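Local coordinates for protein AtGH3.15 acyl acid amido synthetase (Arabidopsis thaliana, PDB 6E1Q) that conjugates glutamine, and possibly cysteine, to the auxin precursor indole-3-butyric acid in an ATP-dependent reaction, and also accepts the herbicide 2,4-DB, at residues A[65-70]-A[402-407]; A[445-450]-A[505-510]; A[530-535]-A[573-578]; A[542-547]-A[564-569]. All blocks are in the same frame, centred on the assembly; numbering follows the deposited sequence.

Interaction 1. Residues A[65-70]-A[402-407]; sequences VTYEDI and YRYRVG
V65 and Y404 form a single backbone bridge, gripped by two hydrogen bonds, the first nearly straight: V65 N donates to R403 O (3.0 Å), and R405 N donates to V65 O (2.8 Å). The CG2 methyl of V65 lies over the carbonyl oxygens of Y402 and R403. Y404 CB is 4.5 Å from V65 CG2, and with CG anti to the backbone N (chi1 168°) the ring runs beside the start of helix 67-78. Y404 CE2 meets Y67 N (3.6 Å) and CA; I70, whose side chain crosses that of Y404 at about a right angle, brings CD1 to Y404 CE2 (4.1 Å). CZ follows beside Y67 CB. The tip, Y404 OH, reaches Y67 CB (3.5 Å) and comes to the edge of the Y67 ring, near its plane. The polar partners of that hydroxyl are K106 and E330, the latter a residue of the ATP site. R405 CB and CG pass V65 O, and its guanidinium takes the T66 CG2 methyl over one face, while NE pairs with E392. A water accepts from Y67 N and donates to R405 O, adding a water-mediated link. T66 is the N-cap residue of helix 67-78, and its N donates to D69 OD2 (2.9 Å). R403 and Y404 form a G1 beta bulge opposite V395, where the central region of the GH3 fold meets the N-terminal one beside the nucleotide site.

Interaction 2. Residues A[445-450]-A[505-510]; sequences LKAVTN and FTVEES
Helical segments 445-450 and 505-510, which meet at A447 and V507, run roughly antiparallel, at 143° between their N-to-C directions, and their axes approach to 7.9 Å. The CA atoms of A447 and V507 are 4.6 Å apart, a closeness allowed by the small side chains of A447 and S510. A447 points its CB at the other helix, where it meets S510 CB (3.5 Å), V507 O and V507 CG1 (3.7 Å). S510 CB is equally near A447 CA, closer than two carbons normally pack. One turn on, the T506 CG2 methyl rests against N450 CB and the N450 carbonyl; T506 OG1 is bonded within its own helix to E502 O. At the side of the seam, S510 OG, anti to its carbonyl carbon and beside the backbone N (chi1 -72°), lies 2.8 Å from N450 OD1 and 3.1 Å from T506 O. N450 OD1 also accepts from K446 NZ (3.2 Å), in the carbonyl plane on a lone pair. Behind A447, V448 packs on strand 461-470. The contact thus combines a close apolar seam with a polar margin, in which the lysine ammonium probably polarises the asparagine carbonyl that faces the serine hydroxyl.

Interaction 3. Residues A[530-535]-A[573-578]; sequences IKVVKP and NVISEF
V532 and its neighbours on strand 530-533 pair with strand 574-578, the two running antiparallel at 147° with a closest axis approach of 4.6 Å. I530 and F578 form a hydrogen-bonded pair, with I530 N to F578 O and F578 N to I530 O both 2.8 Å. Farther along, I575 N donates to V532 O (2.7 Å) in a nearly straight bond, and K534 N donates to N573 O. I575 is an extra residue on its strand, shifting the register by one: K531 pairs with E577, but V533 pairs with V574.

The tightly packed part includes the face of I530, V532 and F578. V532 CG2 meets the edge of the F578 ring at CE2 (4.0 Å), near its plane, and V532 CB touches S576 OG. Helix 497-510 covers this face, its M500 touching both I530 and F578.

The other face is buried where K531 and V533 leave strand 530-533, with V574 CG2 against K531 CB (3.8 Å) and V533 CG1, but it opens to solvent at E577. The K531 and E577 side chains lie side by side, pointing the same way; E577 CG, anti to its carbonyl carbon (chi1 -68°), comes 3.4 Å from K531 CG. Their ion pair is long, K531 NZ to E577 OE2 3.8 Å; K531 NZ has its stronger partner in E571. I575 is exposed, like E577, its CD1 lying near the K534 backbone. The arrangement is that of an antiparallel edge pair, strand 574-579 being the outermost strand on one side of a four-stranded mixed sheet in the C-terminal region.

Interaction 4. Residues A[542-547]-A[564-569]; sequences MNFFLS and EEALKI
An antiparallel helix pair at the surface of the C-terminal GH3 region brings F544 of helix 537-547 against A566 and I569 of helix 564-571. The segments run at 157° to one another, and their axes come no closer than 10.3 Å, a gap that the aromatic side chains bridge. F544 points toward the other helix, with CG anti to the backbone N (chi1 171°). One face of its ring is set over A566 CA and the carbonyl oxygen of E565, and its CE2 is 3.6 Å from A566 CB. At the base of the same side chain, I569 CD1 tucks against F544 CB (3.6 Å), and lies near CG and CD1 as well. F545 adds a second aromatic approach to the alanine: its CZ meets A566 CB at 3.8 Å. The two phenylalanines also pack together, F544 CD2 sitting 3.9 Å above the F545 ring, over its centre. On its own helix, S547 OG donates to F544 O (2.8 Å). E565 carries its carboxylate away from the other helix, toward a long, weak ion pair with R548. The join therefore rests on dispersion and the hydrophobic effect, while charge stays at the outer margin.

Interaction 1 stands apart, joining the N-terminal and central regions beside the ATP site; its centre is about 30 to 40 Å from those of the others, which all lie in the C-terminal region. Along the chain, interactions 1, 2 and 3 come in series, and interaction 4 is nested inside the loop that interaction 3 closes: strand 529-533 leads into helix 537-547, and helix 564-571 into strand 574-579. Interactions 3 and 4 have centres about 17 Å apart. Helix 497-510, half of interaction 2, also covers one face of the strand pair in interaction 3; the centres of interactions 2 and 3 lie about 18 Å apart. Helices and sheet thus knit the C-terminal region together, away from the annotated sites.

Interaction 1. Residues A[65-70]-A[402-407]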
loop_
_atom_site.group_PDB
_atom_site.type_symbol
_atom_site.label_atom_id
_atom_site.label_comp_id
_atom_site.label_asym_id
_atom_site.label_seq_id
_atom_site.Cartn_x
_atom_site.Cartn_y
_atom_site.Cartn_z
ATOM N N VAL A 65 22.207 0.880 7.794
ATOM C CA VAL A 65 21.470 1.454 8.906
ATOM C C VAL A 65 19.980 1.222 8.723
ATOM O O VAL A 65 19.504 0.910 7.630
ATOM C CB VAL A 65 21.756 2.960 9.053
ATOM C CG1 VAL A 65 23.212 3.174 9.372
ATOM C CG2 VAL A 65 21.358 3.698 7.774
ATOM N N THR A 66 19.250 1.377 9.828
ATOM C CA THR A 66 17.796 1.443 9.851
ATOM C C THR A 66 17.367 2.866 10.180
ATOM O O THR A 66 18.186 3.708 10.553
ATOM C CB THR A 66 17.198 0.497 10.893
ATOM O OG1 THR A 66 17.700 0.853 12.188
ATOM C CG2 THR A 66 17.531 -0.959 10.576
ATOM N N TYR A 67 16.057 3.116 10.065
ATOM C CA TYR A 67 15.506 4.404 10.476
ATOM C C TYR A 67 15.908 4.741 11.904
ATOM O O TYR A 67 16.249 5.894 12.205
ATOM C CB TYR A 67 13.986 4.403 10.353
ATOM C CG TYR A 67 13.402 5.769 10.628
ATOM C CD1 TYR A 67 13.375 6.736 9.640
ATOM C CD2 TYR A 67 12.925 6.111 11.898
ATOM C CE1 TYR A 67 12.851 7.997 9.885
ATOM C CE2 TYR A 67 12.400 7.373 12.153
ATOM C CZ TYR A 67 12.367 8.309 11.131
ATOM O OH TYR A 67 11.854 9.560 11.338
ATOM N N GLU A 68 15.908 3.742 12.789
ATOM C CA GLU A 68 16.267 3.985 14.184
ATOM C C GLU A 68 17.659 4.596 14.308
ATOM O O GLU A 68 17.892 5.454 15.168
ATOM C CB GLU A 68 16.197 2.683 14.979
ATOM C CG GLU A 68 14.798 2.195 15.311
ATOM C CD GLU A 68 13.973 1.825 14.087
ATOM O OE1 GLU A 68 12.737 1.854 14.207
ATOM O OE2 GLU A 68 14.543 1.504 13.018
ATOM N N ASP A 69 18.602 4.172 13.463
ATOM C CA ASP A 69 19.973 4.650 13.623
ATOM C C ASP A 69 20.130 6.093 13.160
ATOM O O ASP A 69 21.039 6.787 13.617
ATOM C CB ASP A 69 20.964 3.770 12.849
ATOM C CG ASP A 69 20.873 2.300 13.215
ATOM O OD1 ASP A 69 20.924 1.956 14.418
ATOM O OD2 ASP A 69 20.760 1.483 12.274
ATOM N N ILE A 70 19.303 6.554 12.227
ATOM C CA ILE A 70 19.487 7.884 11.663
ATOM C C ILE A 70 18.386 8.856 12.066
ATOM O O ILE A 70 18.403 10.011 11.616
ATOM C CB ILE A 70 19.643 7.820 10.130
ATOM C CG1 ILE A 70 18.503 7.047 9.470
ATOM C CG2 ILE A 70 20.954 7.125 9.773
ATOM C CD1 ILE A 70 17.336 7.887 9.056
ATOM N N TYR A 402 21.638 6.812 3.181
ATOM C CA TYR A 402 22.820 6.110 2.706
ATOM C C TYR A 402 22.776 4.693 3.251
ATOM O O TYR A 402 22.767 4.502 4.471
ATOM C CB TYR A 402 24.088 6.843 3.150
ATOM C CG TYR A 402 24.074 8.285 2.715
ATOM C CD1 TYR A 402 24.508 8.644 1.443
ATOM C CD2 TYR A 402 23.595 9.285 3.558
ATOM C CE1 TYR A 402 24.490 9.960 1.030
ATOM C CE2 TYR A 402 23.576 10.615 3.158
ATOM C CZ TYR A 402 24.024 10.939 1.887
ATOM O OH TYR A 402 24.009 12.236 1.448
ATOM N N ARG A 403 22.709 3.712 2.349
ATOM C CA ARG A 403 22.673 2.288 2.701
ATOM C C ARG A 403 21.627 2.016 3.773
ATOM O O ARG A 403 21.909 1.491 4.853
ATOM C CB ARG A 403 24.044 1.783 3.150
ATOM C CG ARG A 403 25.168 2.248 2.252
ATOM C CD ARG A 403 26.447 1.503 2.540
ATOM N NE ARG A 403 26.447 0.177 1.934
ATOM C CZ ARG A 403 27.293 -0.793 2.268
ATOM N NH1 ARG A 403 28.203 -0.586 3.215
ATOM N NH2 ARG A 403 27.227 -1.964 1.657
ATOM N N TYR A 404 20.397 2.378 3.437
ATOM C CA TYR A 404 19.310 2.433 4.392
ATOM C C TYR A 404 18.385 1.249 4.147
ATOM O O TYR A 404 17.984 0.984 3.008
ATOM C CB TYR A 404 18.575 3.770 4.252
ATOM C CG TYR A 404 17.253 3.893 4.975
ATOM C CD1 TYR A 404 16.074 3.400 4.403
ATOM C CD2 TYR A 404 17.165 4.553 6.205
ATOM C CE1 TYR A 404 14.844 3.539 5.048
ATOM C CE2 TYR A 404 15.937 4.687 6.862
ATOM C CZ TYR A 404 14.784 4.185 6.278
ATOM O OH TYR A 404 13.557 4.320 6.904
ATOM N N ARG A 405 18.059 0.543 5.212
ATOM C CA ARG A 405 17.259 -0.661 5.111
ATOM C C ARG A 405 15.788 -0.292 5.022
ATOM O O ARG A 405 15.251 0.393 5.897
ATOM C CB ARG A 405 17.532 -1.572 6.304
ATOM C CG ARG A 405 18.863 -2.297 6.176
ATOM C CD ARG A 405 19.225 -2.979 7.484
ATOM N NE ARG A 405 18.315 -4.081 7.758
ATOM C CZ ARG A 405 18.276 -4.740 8.908
ATOM N NH1 ARG A 405 19.107 -4.406 9.888
ATOM N NH2 ARG A 405 17.411 -5.734 9.074
ATOM N N VAL A 406 15.143 -0.767 3.962
ATOM C CA VAL A 406 13.788 -0.367 3.629
ATOM C C VAL A 406 12.753 -1.180 4.394
ATOM O O VAL A 406 11.632 -0.704 4.608
ATOM C CB VAL A 406 13.668 -0.468 2.096
ATOM C CG1 VAL A 406 12.266 -0.747 1.659
ATOM C CG2 VAL A 406 14.196 0.815 1.466
ATOM N N GLY A 407 13.109 -2.375 4.860
ATOM C CA GLY A 407 12.206 -3.160 5.679
ATOM C C GLY A 407 11.245 -4.043 4.914
ATOM O O GLY A 407 10.356 -4.638 5.535
HETATM O O HOH W 1 14.470 1.223 8.400
#

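Interaction 2. Residues A[445-450]-A[505-510]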
loop_
_atom_site.group_PDB
_atom_site.type_symbol
_atom_site.label_atom_id
_atom_site.label_comp_id
_atom_site.label_asym_id
_atom_site.label_seq_id
_atom_site.Cartn_x
_atom_site.Cartn_y
_atom_site.Cartn_z
ATOM N N LEU A 445 -0.200 -14.880 6.689
ATOM C CA LEU A 445 -0.992 -14.598 5.490
ATOM C C LEU A 445 -1.119 -15.834 4.599
ATOM O O LEU A 445 -2.204 -16.143 4.083
ATOM C CB LEU A 445 -0.353 -13.434 4.724
ATOM C CG LEU A 445 -0.535 -12.038 5.341
ATOM C CD1 LEU A 445 0.433 -11.011 4.739
ATOM C CD2 LEU A 445 -1.978 -11.551 5.148
ATOM N N LYS A 446 -0.012 -16.547 4.379
ATOM C CA LYS A 446 -0.106 -17.738 3.541
ATOM C C LYS A 446 -0.950 -18.812 4.216
ATOM O O LYS A 446 -1.737 -19.499 3.549
ATOM C CB LYS A 446 1.284 -18.278 3.201
ATOM C CG LYS A 446 1.196 -19.606 2.449
ATOM C CD LYS A 446 2.463 -19.989 1.697
ATOM C CE LYS A 446 2.206 -21.214 0.810
ATOM N NZ LYS A 446 1.788 -22.425 1.595
ATOM N N ALA A 447 -0.825 -18.946 5.543
ATOM C CA ALA A 447 -1.632 -19.920 6.276
ATOM C C ALA A 447 -3.122 -19.633 6.125
ATOM O O ALA A 447 -3.919 -20.540 5.870
ATOM C CB ALA A 447 -1.236 -19.912 7.752
ATOM N N VAL A 448 -3.513 -18.365 6.293
ATOM C CA VAL A 448 -4.919 -17.973 6.193
ATOM C C VAL A 448 -5.417 -18.124 4.758
ATOM O O VAL A 448 -6.547 -18.559 4.521
ATOM C CB VAL A 448 -5.095 -16.529 6.710
ATOM C CG1 VAL A 448 -6.409 -15.935 6.237
ATOM C CG2 VAL A 448 -4.996 -16.488 8.232
ATOM N N THR A 449 -4.572 -17.784 3.783
ATOM C CA THR A 449 -4.858 -18.088 2.379
ATOM C C THR A 449 -5.167 -19.566 2.165
ATOM O O THR A 449 -6.162 -19.918 1.515
ATOM C CB THR A 449 -3.669 -17.658 1.518
ATOM O OG1 THR A 449 -3.609 -16.225 1.484
ATOM C CG2 THR A 449 -3.773 -18.213 0.083
ATOM N N ASN A 450 -4.297 -20.452 2.671
ATOM C CA ASN A 450 -4.560 -21.885 2.550
ATOM C C ASN A 450 -5.868 -22.262 3.219
ATOM O O ASN A 450 -6.659 -23.033 2.664
ATOM C CB ASN A 450 -3.430 -22.707 3.171
ATOM C CG ASN A 450 -2.134 -22.625 2.389
ATOM O OD1 ASN A 450 -1.049 -22.822 2.948
ATOM N ND2 ASN A 450 -2.237 -22.359 1.100
ATOM N N PHE A 505 -7.114 -26.197 11.657
ATOM C CA PHE A 505 -5.972 -27.077 11.439
ATOM C C PHE A 505 -5.126 -26.621 10.257
ATOM O O PHE A 505 -3.891 -26.693 10.304
ATOM C CB PHE A 505 -6.461 -28.498 11.208
ATOM C CG PHE A 505 -5.409 -29.412 10.720
ATOM C CD1 PHE A 505 -4.423 -29.870 11.583
ATOM C CD2 PHE A 505 -5.392 -29.823 9.391
ATOM C CE1 PHE A 505 -3.434 -30.749 11.138
ATOM C CE2 PHE A 505 -4.402 -30.687 8.930
ATOM C CZ PHE A 505 -3.423 -31.154 9.806
ATOM N N THR A 506 -5.773 -26.155 9.186
ATOM C CA THR A 506 -5.039 -25.834 7.967
ATOM C C THR A 506 -4.132 -24.636 8.178
ATOM O O THR A 506 -3.022 -24.598 7.639
ATOM C CB THR A 506 -6.025 -25.588 6.824
ATOM O OG1 THR A 506 -6.858 -26.739 6.699
ATOM C CG2 THR A 506 -5.306 -25.355 5.499
ATOM N N VAL A 507 -4.588 -23.646 8.951
ATOM C CA VAL A 507 -3.688 -22.579 9.388
ATOM C C VAL A 507 -2.494 -23.167 10.124
ATOM O O VAL A 507 -1.337 -22.843 9.830
ATOM C CB VAL A 507 -4.420 -21.567 10.287
ATOM C CG1 VAL A 507 -3.466 -20.426 10.658
ATOM C CG2 VAL A 507 -5.644 -21.013 9.608
ATOM N N GLU A 508 -2.764 -24.027 11.114
ATOM C CA GLU A 508 -1.683 -24.566 11.936
ATOM C C GLU A 508 -0.687 -25.343 11.100
ATOM O O GLU A 508 0.527 -25.209 11.281
ATOM C CB GLU A 508 -2.237 -25.476 13.022
ATOM C CG GLU A 508 -3.026 -24.773 14.082
ATOM C CD GLU A 508 -3.093 -25.591 15.347
ATOM O OE1 GLU A 508 -3.686 -26.691 15.307
ATOM O OE2 GLU A 508 -2.545 -25.142 16.372
ATOM N N GLU A 509 -1.188 -26.173 10.183
ATOM C CA GLU A 509 -0.316 -26.998 9.364
ATOM C C GLU A 509 0.549 -26.143 8.457
ATOM O O GLU A 509 1.593 -26.611 7.989
ATOM C CB GLU A 509 -1.173 -27.987 8.554
ATOM C CG GLU A 509 -0.435 -28.883 7.571
ATOM C CD GLU A 509 0.267 -30.068 8.230
ATOM O OE1 GLU A 509 0.174 -30.220 9.468
ATOM O OE2 GLU A 509 0.912 -30.854 7.502
ATOM N N SER A 510 0.140 -24.891 8.217
ATOM C CA SER A 510 0.865 -23.958 7.371
ATOM C C SER A 510 1.862 -23.089 8.130
ATOM O O SER A 510 2.610 -22.345 7.489
ATOM C CB SER A 510 -0.114 -23.039 6.648
ATOM O OG SER A 510 -0.825 -23.710 5.637
#

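Interaction 3. Residues A[530-535]-A[573-578]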
loop_
_atom_site.group_PDB
_atom_site.type_symbol
_atom_site.label_atom_id
_atom_site.label_comp_id
_atom_site.label_asym_id
_atom_site.label_seq_id
_atom_site.Cartn_x
_atom_site.Cartn_y
_atom_site.Cartn_z
ATOM N N ILE A 530 -10.136 -20.143 15.802
ATOM C CA ILE A 530 -10.706 -19.158 14.899
ATOM C C ILE A 530 -12.022 -18.696 15.498
ATOM O O ILE A 530 -12.886 -19.522 15.834
ATOM C CB ILE A 530 -10.909 -19.705 13.476
ATOM C CG1 ILE A 530 -9.559 -19.986 12.813
ATOM C CG2 ILE A 530 -11.733 -18.712 12.642
ATOM C CD1 ILE A 530 -9.669 -20.647 11.440
ATOM N N LYS A 531 -12.161 -17.380 15.652
ATOM C CA LYS A 531 -13.396 -16.764 16.113
ATOM C C LYS A 531 -14.007 -16.006 14.943
ATOM O O LYS A 531 -13.348 -15.159 14.329
ATOM C CB LYS A 531 -13.144 -15.841 17.307
ATOM C CG LYS A 531 -12.565 -16.562 18.543
ATOM C CD LYS A 531 -12.051 -15.588 19.612
ATOM C CE LYS A 531 -12.541 -15.960 20.995
ATOM N NZ LYS A 531 -11.498 -15.879 22.050
ATOM N N VAL A 532 -15.241 -16.352 14.599
ATOM C CA VAL A 532 -15.960 -15.649 13.546
ATOM C C VAL A 532 -16.616 -14.411 14.142
ATOM O O VAL A 532 -17.334 -14.496 15.144
ATOM C CB VAL A 532 -16.991 -16.575 12.892
ATOM C CG1 VAL A 532 -17.835 -15.816 11.890
ATOM C CG2 VAL A 532 -16.268 -17.731 12.214
ATOM N N VAL A 533 -16.359 -13.255 13.545
ATOM C CA VAL A 533 -16.913 -12.002 14.050
ATOM C C VAL A 533 -18.022 -11.537 13.121
ATOM O O VAL A 533 -18.016 -11.824 11.920
ATOM C CB VAL A 533 -15.830 -10.920 14.220
ATOM C CG1 VAL A 533 -14.909 -11.303 15.361
ATOM C CG2 VAL A 533 -15.029 -10.762 12.922
ATOM N N LYS A 534 -18.994 -10.835 13.700
ATOM C CA LYS A 534 -20.116 -10.304 12.936
ATOM C C LYS A 534 -19.625 -9.368 11.830
ATOM O O LYS A 534 -18.581 -8.719 11.968
ATOM C CB LYS A 534 -21.076 -9.557 13.869
ATOM C CG LYS A 534 -22.553 -9.668 13.491
ATOM C CD LYS A 534 -23.445 -8.686 14.262
ATOM C CE LYS A 534 -24.762 -9.358 14.687
ATOM N NZ LYS A 534 -25.692 -8.422 15.369
ATOM N N PRO A 535 -20.350 -9.290 10.712
ATOM C CA PRO A 535 -20.015 -8.308 9.674
ATOM C C PRO A 535 -19.941 -6.894 10.245
ATOM O O PRO A 535 -20.683 -6.529 11.163
ATOM C CB PRO A 535 -21.170 -8.442 8.675
ATOM C CG PRO A 535 -21.648 -9.846 8.841
ATOM C CD PRO A 535 -21.426 -10.209 10.287
ATOM N N ASN A 573 -17.354 -8.603 19.211
ATOM C CA ASN A 573 -17.988 -8.942 17.941
ATOM C C ASN A 573 -18.027 -10.447 17.670
ATOM O O ASN A 573 -18.586 -10.859 16.647
ATOM C CB ASN A 573 -17.289 -8.242 16.768
ATOM C CG ASN A 573 -17.639 -6.764 16.673
ATOM O OD1 ASN A 573 -18.577 -6.377 15.953
ATOM N ND2 ASN A 573 -16.839 -5.922 17.338
ATOM N N VAL A 574 -17.449 -11.266 18.549
ATOM C CA VAL A 574 -17.305 -12.698 18.292
ATOM C C VAL A 574 -18.665 -13.386 18.338
ATOM O O VAL A 574 -19.422 -13.234 19.304
ATOM C CB VAL A 574 -16.339 -13.328 19.308
ATOM C CG1 VAL A 574 -16.464 -14.846 19.291
ATOM C CG2 VAL A 574 -14.913 -12.916 19.002
ATOM N N ILE A 575 -18.976 -14.153 17.290
ATOM C CA ILE A 575 -20.159 -15.014 17.253
ATOM C C ILE A 575 -19.808 -16.413 17.737
ATOM O O ILE A 575 -20.227 -16.860 18.814
ATOM C CB ILE A 575 -20.740 -15.151 15.835
ATOM C CG1 ILE A 575 -21.002 -13.816 15.172
ATOM C CG2 ILE A 575 -21.997 -16.038 15.865
ATOM C CD1 ILE A 575 -21.375 -14.013 13.712
ATOM N N SER A 576 -19.078 -17.126 16.894
ATOM C CA SER A 576 -18.723 -18.507 17.118
ATOM C C SER A 576 -17.216 -18.608 17.260
ATOM O O SER A 576 -16.464 -17.749 16.779
ATOM C CB SER A 576 -19.228 -19.384 15.974
ATOM O OG SER A 576 -19.165 -18.700 14.734
ATOM N N GLU A 577 -16.796 -19.630 17.985
ATOM C CA GLU A 577 -15.402 -19.962 18.170
ATOM C C GLU A 577 -15.208 -21.399 17.732
ATOM O O GLU A 577 -16.105 -22.232 17.886
ATOM C CB GLU A 577 -14.962 -19.821 19.626
ATOM C CG GLU A 577 -14.936 -18.416 20.136
ATOM C CD GLU A 577 -15.507 -18.285 21.520
ATOM O OE1 GLU A 577 -16.700 -18.606 21.704
ATOM O OE2 GLU A 577 -14.756 -17.854 22.422
ATOM N N PHE A 578 -14.031 -21.681 17.190
ATOM C CA PHE A 578 -13.692 -23.023 16.742
ATOM C C PHE A 578 -12.237 -23.278 17.085
ATOM O O PHE A 578 -11.411 -22.361 17.035
ATOM C CB PHE A 578 -13.933 -23.184 15.236
ATOM C CG PHE A 578 -15.328 -22.818 14.806
ATOM C CD1 PHE A 578 -16.339 -23.767 14.803
ATOM C CD2 PHE A 578 -15.633 -21.522 14.431
ATOM C CE1 PHE A 578 -17.624 -23.430 14.410
ATOM C CE2 PHE A 578 -16.907 -21.177 14.039
ATOM C CZ PHE A 578 -17.910 -22.135 14.031
#

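Interaction 4. Residues A[542-547]-A[564-569]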
loop_
_atom_site.group_PDB
_atom_site.type_symbol
_atom_site.label_atom_id
_atom_site.label_comp_id
_atom_site.label_asym_id
_atom_site.label_seq_id
_atom_site.Cartn_x
_atom_site.Cartn_y
_atom_site.Cartn_z
ATOM N N MET A 542 -11.345 -0.450 12.463
ATOM C CA MET A 542 -10.715 0.648 11.747
ATOM C C MET A 542 -11.072 1.992 12.363
ATOM O O MET A 542 -10.193 2.839 12.572
ATOM C CB MET A 542 -11.132 0.606 10.276
ATOM C CG MET A 542 -10.949 1.930 9.568
ATOM S SD MET A 542 -10.854 1.768 7.799
ATOM C CE MET A 542 -12.591 2.007 7.603
ATOM N N ASN A 543 -12.357 2.207 12.662
ATOM C CA ASN A 543 -12.778 3.498 13.207
ATOM C C ASN A 543 -12.166 3.736 14.580
ATOM O O ASN A 543 -11.932 4.888 14.980
ATOM C CB ASN A 543 -14.306 3.571 13.273
ATOM C CG ASN A 543 -14.939 3.707 11.897
ATOM O OD1 ASN A 543 -14.333 4.248 10.973
ATOM N ND2 ASN A 543 -16.170 3.238 11.761
ATOM N N PHE A 544 -11.897 2.654 15.307
ATOM C CA PHE A 544 -11.204 2.771 16.580
ATOM C C PHE A 544 -9.816 3.378 16.387
ATOM O O PHE A 544 -9.434 4.324 17.089
ATOM C CB PHE A 544 -11.116 1.391 17.238
ATOM C CG PHE A 544 -10.235 1.364 18.440
ATOM C CD1 PHE A 544 -10.684 1.847 19.657
ATOM C CD2 PHE A 544 -8.938 0.878 18.345
ATOM C CE1 PHE A 544 -9.859 1.835 20.765
ATOM C CE2 PHE A 544 -8.103 0.863 19.449
ATOM C CZ PHE A 544 -8.562 1.340 20.657
ATOM N N PHE A 545 -9.047 2.853 15.421
ATOM C CA PHE A 545 -7.707 3.389 15.186
ATOM C C PHE A 545 -7.759 4.805 14.606
ATOM O O PHE A 545 -6.933 5.657 14.967
ATOM C CB PHE A 545 -6.910 2.443 14.281
ATOM C CG PHE A 545 -6.538 1.146 14.953
ATOM C CD1 PHE A 545 -5.692 1.138 16.063
ATOM C CD2 PHE A 545 -7.033 -0.062 14.491
ATOM C CE1 PHE A 545 -5.352 -0.068 16.694
ATOM C CE2 PHE A 545 -6.696 -1.272 15.111
ATOM C CZ PHE A 545 -5.861 -1.269 16.216
ATOM N N LEU A 546 -8.733 5.082 13.731
ATOM C CA LEU A 546 -8.855 6.413 13.129
ATOM C C LEU A 546 -9.110 7.473 14.190
ATOM O O LEU A 546 -8.530 8.568 14.151
ATOM C CB LEU A 546 -9.991 6.424 12.104
ATOM C CG LEU A 546 -9.877 5.519 10.872
ATOM C CD1 LEU A 546 -11.003 5.870 9.904
ATOM C CD2 LEU A 546 -8.523 5.682 10.216
ATOM N N SER A 547 -10.016 7.175 15.123
ATOM C CA SER A 547 -10.292 8.065 16.245
ATOM C C SER A 547 -9.061 8.317 17.112
ATOM O O SER A 547 -9.035 9.291 17.874
ATOM C CB SER A 547 -11.415 7.451 17.065
ATOM O OG SER A 547 -10.849 6.514 17.969
ATOM N N GLU A 564 -5.402 -3.098 24.049
ATOM C CA GLU A 564 -6.481 -3.716 24.809
ATOM C C GLU A 564 -7.852 -3.192 24.398
ATOM O O GLU A 564 -8.839 -3.929 24.476
ATOM C CB GLU A 564 -6.256 -3.502 26.310
ATOM C CG GLU A 564 -5.194 -4.412 26.939
ATOM C CD GLU A 564 -5.496 -5.899 26.767
ATOM O OE1 GLU A 564 -4.544 -6.712 26.788
ATOM O OE2 GLU A 564 -6.683 -6.256 26.616
ATOM N N GLU A 565 -7.946 -1.929 23.973
ATOM C CA GLU A 565 -9.246 -1.426 23.537
ATOM C C GLU A 565 -9.629 -1.991 22.172
ATOM O O GLU A 565 -10.809 -2.244 21.914
ATOM C CB GLU A 565 -9.253 0.104 23.519
ATOM C CG GLU A 565 -9.327 0.798 24.886
ATOM C CD GLU A 565 -8.272 1.881 25.034
ATOM O OE1 GLU A 565 -7.064 1.563 24.989
ATOM O OE2 GLU A 565 -8.653 3.062 25.173
ATOM N N ALA A 566 -8.657 -2.250 21.303
ATOM C CA ALA A 566 -9.002 -2.904 20.045
ATOM C C ALA A 566 -9.364 -4.373 20.272
ATOM O O ALA A 566 -10.303 -4.894 19.653
ATOM C CB ALA A 566 -7.852 -2.755 19.056
ATOM N N LEU A 567 -8.641 -5.049 21.172
ATOM C CA LEU A 567 -8.964 -6.437 21.497
ATOM C C LEU A 567 -10.366 -6.550 22.067
ATOM O O LEU A 567 -11.125 -7.460 21.719
ATOM C CB LEU A 567 -7.960 -6.995 22.499
ATOM C CG LEU A 567 -6.565 -7.225 21.951
ATOM C CD1 LEU A 567 -5.690 -7.843 23.034
ATOM C CD2 LEU A 567 -6.653 -8.097 20.725
ATOM N N LYS A 568 -10.725 -5.640 22.968
ATOM C CA LYS A 568 -12.077 -5.649 23.509
ATOM C C LYS A 568 -13.110 -5.410 22.412
ATOM O O LYS A 568 -14.227 -5.934 22.472
ATOM C CB LYS A 568 -12.168 -4.610 24.628
ATOM C CG LYS A 568 -13.530 -4.487 25.283
ATOM C CD LYS A 568 -13.467 -3.534 26.470
ATOM C CE LYS A 568 -14.526 -2.442 26.408
ATOM N NZ LYS A 568 -15.857 -2.882 25.852
ATOM N N ILE A 569 -12.740 -4.668 21.378
ATOM C CA ILE A 569 -13.641 -4.466 20.248
ATOM C C ILE A 569 -13.805 -5.754 19.442
ATOM O O ILE A 569 -14.914 -6.103 19.021
ATOM C CB ILE A 569 -13.138 -3.319 19.362
ATOM C CG1 ILE A 569 -13.356 -1.967 20.065
ATOM C CG2 ILE A 569 -13.794 -3.402 17.974
ATOM C CD1 ILE A 569 -13.249 -0.775 19.140
#